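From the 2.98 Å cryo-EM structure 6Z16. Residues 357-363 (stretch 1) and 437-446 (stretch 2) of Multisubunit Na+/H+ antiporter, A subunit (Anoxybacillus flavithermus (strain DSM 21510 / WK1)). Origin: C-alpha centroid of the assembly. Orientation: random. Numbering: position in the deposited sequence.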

# COMPACT_ATOMS: atom_id res chain seq x y z
N ASN A 357 -11.71 -124.94 14.96
CA ASN A 357 -12.09 -123.64 15.53
C ASN A 357 -11.61 -123.50 16.98
O ASN A 357 -12.37 -123.13 17.88
CB ASN A 357 -13.60 -123.42 15.41
CG ASN A 357 -13.98 -121.97 15.44
OD1 ASN A 357 -13.12 -121.09 15.50
ND2 ASN A 357 -15.28 -121.70 15.40
N VAL A 358 -10.34 -123.80 17.19
CA VAL A 358 -9.84 -123.93 18.55
C VAL A 358 -9.41 -122.58 19.14
O VAL A 358 -9.57 -122.36 20.35
CB VAL A 358 -8.71 -124.98 18.58
CG1 VAL A 358 -7.50 -124.56 17.75
CG2 VAL A 358 -8.31 -125.33 20.01
N PHE A 359 -8.95 -121.65 18.30
CA PHE A 359 -8.34 -120.41 18.79
C PHE A 359 -9.35 -119.50 19.49
O PHE A 359 -8.94 -118.70 20.34
CB PHE A 359 -7.69 -119.65 17.65
CG PHE A 359 -6.55 -120.36 17.00
CD1 PHE A 359 -5.31 -120.44 17.62
CD2 PHE A 359 -6.70 -120.92 15.74
CE1 PHE A 359 -4.26 -121.08 17.01
CE2 PHE A 359 -5.65 -121.56 15.12
CZ PHE A 359 -4.43 -121.64 15.76
N MET A 360 -10.64 -119.65 19.16
CA MET A 360 -11.72 -118.93 19.85
C MET A 360 -11.72 -119.17 21.35
O MET A 360 -12.08 -118.26 22.11
CB MET A 360 -13.08 -119.33 19.28
CG MET A 360 -13.37 -118.80 17.91
SD MET A 360 -15.05 -119.17 17.38
CE MET A 360 -15.10 -118.36 15.79
N VAL A 361 -11.29 -120.36 21.78
CA VAL A 361 -11.17 -120.69 23.20
C VAL A 361 -10.29 -119.69 23.92
O VAL A 361 -10.62 -119.22 25.01
CB VAL A 361 -10.65 -122.13 23.36
CG1 VAL A 361 -10.36 -122.45 24.82
CG2 VAL A 361 -11.65 -123.11 22.80
N ALA A 362 -9.20 -119.26 23.24
CA ALA A 362 -8.27 -118.28 23.79
C ALA A 362 -8.98 -116.98 24.16
O ALA A 362 -8.75 -116.45 25.25
CB ALA A 362 -7.16 -118.00 22.78
N VAL A 363 -9.91 -116.53 23.29
CA VAL A 363 -10.67 -115.31 23.54
C VAL A 363 -11.42 -115.42 24.85
O VAL A 363 -11.27 -114.58 25.75
CB VAL A 363 -11.65 -115.03 22.39
CG1 VAL A 363 -12.38 -113.73 22.62
CG2 VAL A 363 -10.94 -115.02 21.09
N THR A 437 -4.44 -124.65 27.60
CA THR A 437 -5.13 -125.25 26.46
C THR A 437 -5.04 -124.36 25.23
O THR A 437 -4.85 -124.85 24.11
CB THR A 437 -6.59 -125.52 26.83
OG1 THR A 437 -6.63 -126.34 28.00
CG2 THR A 437 -7.31 -126.25 25.71
N ALA A 438 -5.14 -123.04 25.42
CA ALA A 438 -5.03 -122.11 24.30
C ALA A 438 -3.60 -122.03 23.79
O ALA A 438 -3.38 -121.89 22.58
CB ALA A 438 -5.53 -120.74 24.72
N MET A 439 -2.61 -122.12 24.68
CA MET A 439 -1.23 -122.00 24.24
C MET A 439 -0.70 -123.28 23.61
O MET A 439 0.13 -123.21 22.70
CB MET A 439 -0.34 -121.57 25.40
CG MET A 439 -0.55 -120.13 25.80
SD MET A 439 -0.17 -119.04 24.41
CE MET A 439 -0.79 -117.48 25.00
N LEU A 440 -1.16 -124.45 24.06
CA LEU A 440 -0.66 -125.69 23.46
C LEU A 440 -1.26 -125.94 22.08
O LEU A 440 -0.61 -126.54 21.23
CB LEU A 440 -0.93 -126.88 24.38
CG LEU A 440 -0.03 -126.98 25.61
CD1 LEU A 440 -0.47 -128.10 26.53
CD2 LEU A 440 1.42 -127.18 25.18
N ARG A 441 -2.49 -125.48 21.84
CA ARG A 441 -3.09 -125.67 20.53
C ARG A 441 -2.71 -124.58 19.54
O ARG A 441 -3.13 -124.65 18.38
CB ARG A 441 -4.61 -125.76 20.65
CG ARG A 441 -5.08 -126.90 21.54
CD ARG A 441 -4.66 -128.24 20.96
NE ARG A 441 -5.11 -129.36 21.79
CZ ARG A 441 -4.73 -130.62 21.61
NH1 ARG A 441 -3.88 -130.92 20.64
NH2 ARG A 441 -5.18 -131.57 22.41
N ALA A 442 -1.92 -123.60 19.96
CA ALA A 442 -1.48 -122.52 19.09
C ALA A 442 -0.10 -122.74 18.49
O ALA A 442 0.32 -121.96 17.63
CB ALA A 442 -1.49 -121.19 19.85
N LYS A 443 0.61 -123.78 18.92
CA LYS A 443 1.90 -124.12 18.35
C LYS A 443 1.79 -125.06 17.16
O LYS A 443 2.81 -125.48 16.61
CB LYS A 443 2.81 -124.75 19.41
CG LYS A 443 2.38 -126.13 19.85
CD LYS A 443 3.34 -126.70 20.87
CE LYS A 443 2.89 -128.08 21.33
NZ LYS A 443 2.97 -129.06 20.22
N ASP A 444 0.57 -125.39 16.74
CA ASP A 444 0.33 -126.33 15.66
C ASP A 444 0.18 -125.65 14.30
O ASP A 444 -0.26 -126.30 13.34
CB ASP A 444 -0.90 -127.18 15.97
CG ASP A 444 -0.66 -128.15 17.11
OD1 ASP A 444 0.50 -128.57 17.29
OD2 ASP A 444 -1.63 -128.48 17.82
N VAL A 445 0.51 -124.37 14.20
CA VAL A 445 0.55 -123.70 12.90
C VAL A 445 1.97 -123.34 12.48
O VAL A 445 2.21 -123.16 11.28
CB VAL A 445 -0.34 -122.44 12.89
CG1 VAL A 445 -1.79 -122.81 13.11
CG2 VAL A 445 0.13 -121.43 13.94
N ALA A 446 2.92 -123.26 13.42
CA ALA A 446 4.30 -122.92 13.12
C ALA A 446 5.21 -123.66 14.08
O ALA A 446 4.85 -123.89 15.23
CB ALA A 446 4.53 -121.41 13.22

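This is a small, apolar packing contact between two segments distant in sequence, with no hydrogen bond or salt bridge across it. The two stretches together bury 316 Å².

The backbones come closest at a pair of alanines. The CA atoms of Ala 362 and Ala 438 lie 5.0 Å apart, and the CB of Ala 362 is 3.7 Å from the CB of Ala 438. With only methyl groups between them, the two helical segments can approach this closely. The spacing is wider at the other matched pair, where the CA atoms of Val 358 and Arg 441 are 7.2 Å apart. Here CG2 of Val 358 meets CB of Arg 441 at 3.8 Å. Arg 441 contributes the aliphatic base of its side chain, while its end leads away and the guanidinium takes no part.

Phe 359 has the largest covered area, 68 Å². Its CA-to-CB bond points sideways, but with chi1 at m the ring reaches the second stretch. Its edge meets Ala 442 and Val 445. CE1 of Phe 359 lies 3.8 Å from CA and 4.0 Å from CB of Ala 442. CZ of Phe 359 lies 3.9 Å from CG1 of Val 445. These are van der Waals distances, and both neighbours meet the ring at its edge, near its plane.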